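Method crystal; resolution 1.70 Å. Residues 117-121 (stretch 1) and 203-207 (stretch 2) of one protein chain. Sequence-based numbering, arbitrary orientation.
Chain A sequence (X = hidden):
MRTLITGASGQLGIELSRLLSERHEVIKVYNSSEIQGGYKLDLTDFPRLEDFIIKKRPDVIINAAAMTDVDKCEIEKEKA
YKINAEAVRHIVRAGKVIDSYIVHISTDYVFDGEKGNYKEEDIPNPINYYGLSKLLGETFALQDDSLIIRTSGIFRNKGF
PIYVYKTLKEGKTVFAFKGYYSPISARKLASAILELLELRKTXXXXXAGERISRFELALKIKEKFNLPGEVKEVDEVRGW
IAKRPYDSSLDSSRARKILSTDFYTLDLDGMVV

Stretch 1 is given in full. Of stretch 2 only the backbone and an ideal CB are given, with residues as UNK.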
# COMPACT_ATOMS: atom_id res chain seq x y z
N ASN A 117 4.02 7.10 -15.16
CA ASN A 117 4.65 5.90 -15.64
C ASN A 117 6.01 5.68 -15.00
O ASN A 117 7.01 5.47 -15.66
CB ASN A 117 4.69 5.98 -17.18
CG ASN A 117 3.29 6.06 -17.78
OD1 ASN A 117 2.91 7.05 -18.45
ND2 ASN A 117 2.48 5.04 -17.48
N TYR A 118 6.07 5.76 -13.66
CA TYR A 118 7.37 5.70 -12.98
C TYR A 118 7.95 4.31 -12.91
O TYR A 118 7.24 3.37 -12.55
CB TYR A 118 7.27 6.28 -11.57
CG TYR A 118 7.02 7.77 -11.57
CD1 TYR A 118 8.09 8.65 -11.76
CD2 TYR A 118 5.72 8.30 -11.44
CE1 TYR A 118 7.87 10.03 -11.79
CE2 TYR A 118 5.51 9.67 -11.46
CZ TYR A 118 6.59 10.52 -11.64
OH TYR A 118 6.40 11.87 -11.67
N LYS A 119 9.23 4.18 -13.28
CA LYS A 119 9.94 2.91 -13.16
C LYS A 119 10.77 2.89 -11.88
O LYS A 119 10.92 3.93 -11.23
CB LYS A 119 10.80 2.62 -14.40
CG LYS A 119 11.72 3.70 -14.82
CD LYS A 119 12.43 3.33 -16.17
CE LYS A 119 11.46 3.16 -17.34
NZ LYS A 119 10.95 4.49 -17.91
N GLU A 120 11.28 1.71 -11.52
CA GLU A 120 11.96 1.52 -10.22
C GLU A 120 13.07 2.52 -9.93
O GLU A 120 13.21 3.00 -8.81
CB GLU A 120 12.47 0.10 -10.03
CG GLU A 120 11.36 -0.95 -9.83
CD GLU A 120 10.67 -1.45 -11.14
OE1 GLU A 120 10.94 -0.90 -12.24
OE2 GLU A 120 9.82 -2.35 -11.05
N GLU A 121 13.84 2.83 -10.98
CA GLU A 121 15.02 3.66 -10.85
C GLU A 121 14.75 5.17 -10.95
O GLU A 121 15.66 5.97 -10.74
CB GLU A 121 16.08 3.20 -11.86
CG GLU A 121 15.72 3.47 -13.31
CD GLU A 121 15.02 2.31 -14.02
OE1 GLU A 121 14.31 1.47 -13.39
OE2 GLU A 121 15.19 2.22 -15.25
N UNK A 203 15.85 -5.79 -3.87
CA UNK A 203 15.92 -4.52 -4.60
C UNK A 203 14.63 -3.73 -4.50
O UNK A 203 14.02 -3.68 -3.42
CB UNK A 203 16.25 -4.77 -6.07
N UNK A 204 14.22 -3.09 -5.59
CA UNK A 204 12.93 -2.38 -5.63
C UNK A 204 12.10 -2.98 -6.78
O UNK A 204 12.66 -3.38 -7.79
CB UNK A 204 13.13 -0.87 -5.82
N UNK A 205 10.79 -3.09 -6.59
CA UNK A 205 9.92 -3.61 -7.66
C UNK A 205 8.59 -2.88 -7.59
O UNK A 205 8.09 -2.63 -6.50
CB UNK A 205 9.72 -5.12 -7.54
N UNK A 206 8.07 -2.48 -8.75
CA UNK A 206 6.75 -1.84 -8.83
C UNK A 206 5.70 -2.88 -9.12
O UNK A 206 5.80 -3.62 -10.11
CB UNK A 206 6.72 -0.75 -9.90
N UNK A 207 4.66 -2.93 -8.29
CA UNK A 207 3.54 -3.84 -8.54
C UNK A 207 2.24 -3.02 -8.36
O UNK A 207 1.79 -2.80 -7.24
CB UNK A 207 3.58 -5.05 -7.60

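Position 203 opens the stretch beyond the reach of stretch 1. Nothing of stretch 1 lies within 5.5 Å of its ideal CB, so the contact sets no demand on a side chain here. The backbone does. Phi is 99° and psi is -140°, and a positive phi by itself favours glycine. The deposited residue is G203. It touches nothing in stretch 1.

Position 204 has extended angles, phi -123° and psi 143°, and its CA-to-CB bond points toward stretch 1. The ideal CB is 4.4 Å from E120 CB. What stretch 1 offers here is the aliphatic part of E120, not its charge, since the carboxylate lies further along, by 205 and 206. A side chain that can pack on methylene groups would suit. Valine, isoleucine, leucine or methionine would all be reasonable, and the backbone leans to the branched ones. The deposited residue is I204, with chi1 m and chi2 t. Its CG2 packs 4.1 Å from E120 CG. The backbone takes part too: I204 O lies 3.4 Å from E120 CG. This is a contact, not a hydrogen bond.

Position 205 is again extended, with phi -145° and psi 136°. The CA of 205 is 6.1 Å from E120 CA, the closest CA pair across the stretches, yet its CA-to-CB bond points away. The ideal CB is 4.5 Å from E120 OE2, the nearest piece of stretch 1. Stretch 1 therefore says little about the choice, and many residues that tolerate a strand would fit. The deposited residue is I205, with chi1 and chi2 both t. Its contact is slight: CG1 is 4.1 Å from E120 OE2, and I205 CA is 3.6 Å from the same oxygen.

At 206 the CA-to-CB bond points toward stretch 1. The backbone is already engaged: its N donates to E120 OE2 at 2.9 Å, with a good angle of 163°, so the carboxylate is held by the backbone, whichever side chain other than proline stands here. The ideal CB lies 3.7 Å from E120 OE2 and 4.9 Å from Y118 O. The latter is an acceptor, so a side chain whose donor reaches well beyond CB would be favoured. Asparagine, glutamine or histidine could be considered, while an acidic group would meet both a carboxylate and a carbonyl. The deposited residue is H206, with chi1 m and chi2 178°. Its ND1 donates to Y118 O at 2.8 Å. The bond is weak, because the angle at the hydrogen is only 124°. Y118 O sits at the ring edge, while one face is covered by E120, whose CA is 4.0 Å from the ring centroid in a CH-pi contact. K119 C comes within 3.2 Å of H206 CE1. The oxygen of water 1 is 2.7 Å from E120 OE2 and 2.7 Å from H206 O, and bridges the two.

At 207 the CA-to-CB bond points away, and no atom of stretch 1 is within 5.5 Å of the ideal CB. The choice is left open by this contact. The deposited residue is V207, with chi1 t.

Stretch 2 203-207: GIIHV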
# COMPACT_ATOMS: atom_id res chain seq x y z
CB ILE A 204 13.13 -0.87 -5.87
CG1 ILE A 204 14.09 -0.31 -4.82
CG2 ILE A 204 11.78 -0.13 -5.83
CD1 ILE A 204 14.47 1.12 -5.05
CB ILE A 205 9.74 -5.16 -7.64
CG1 ILE A 205 9.01 -5.71 -8.88
CG2 ILE A 205 8.98 -5.62 -6.38
CD1 ILE A 205 9.02 -7.26 -8.94
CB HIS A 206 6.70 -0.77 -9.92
CG HIS A 206 7.47 0.46 -9.57
ND1 HIS A 206 7.60 1.53 -10.42
CD2 HIS A 206 8.18 0.78 -8.45
CE1 HIS A 206 8.34 2.46 -9.84
NE2 HIS A 206 8.67 2.05 -8.63
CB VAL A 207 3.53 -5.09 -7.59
CG1 VAL A 207 2.40 -6.02 -7.95
CG2 VAL A 207 4.87 -5.85 -7.62
O HOH W 1 7.66 -3.69 -12.06
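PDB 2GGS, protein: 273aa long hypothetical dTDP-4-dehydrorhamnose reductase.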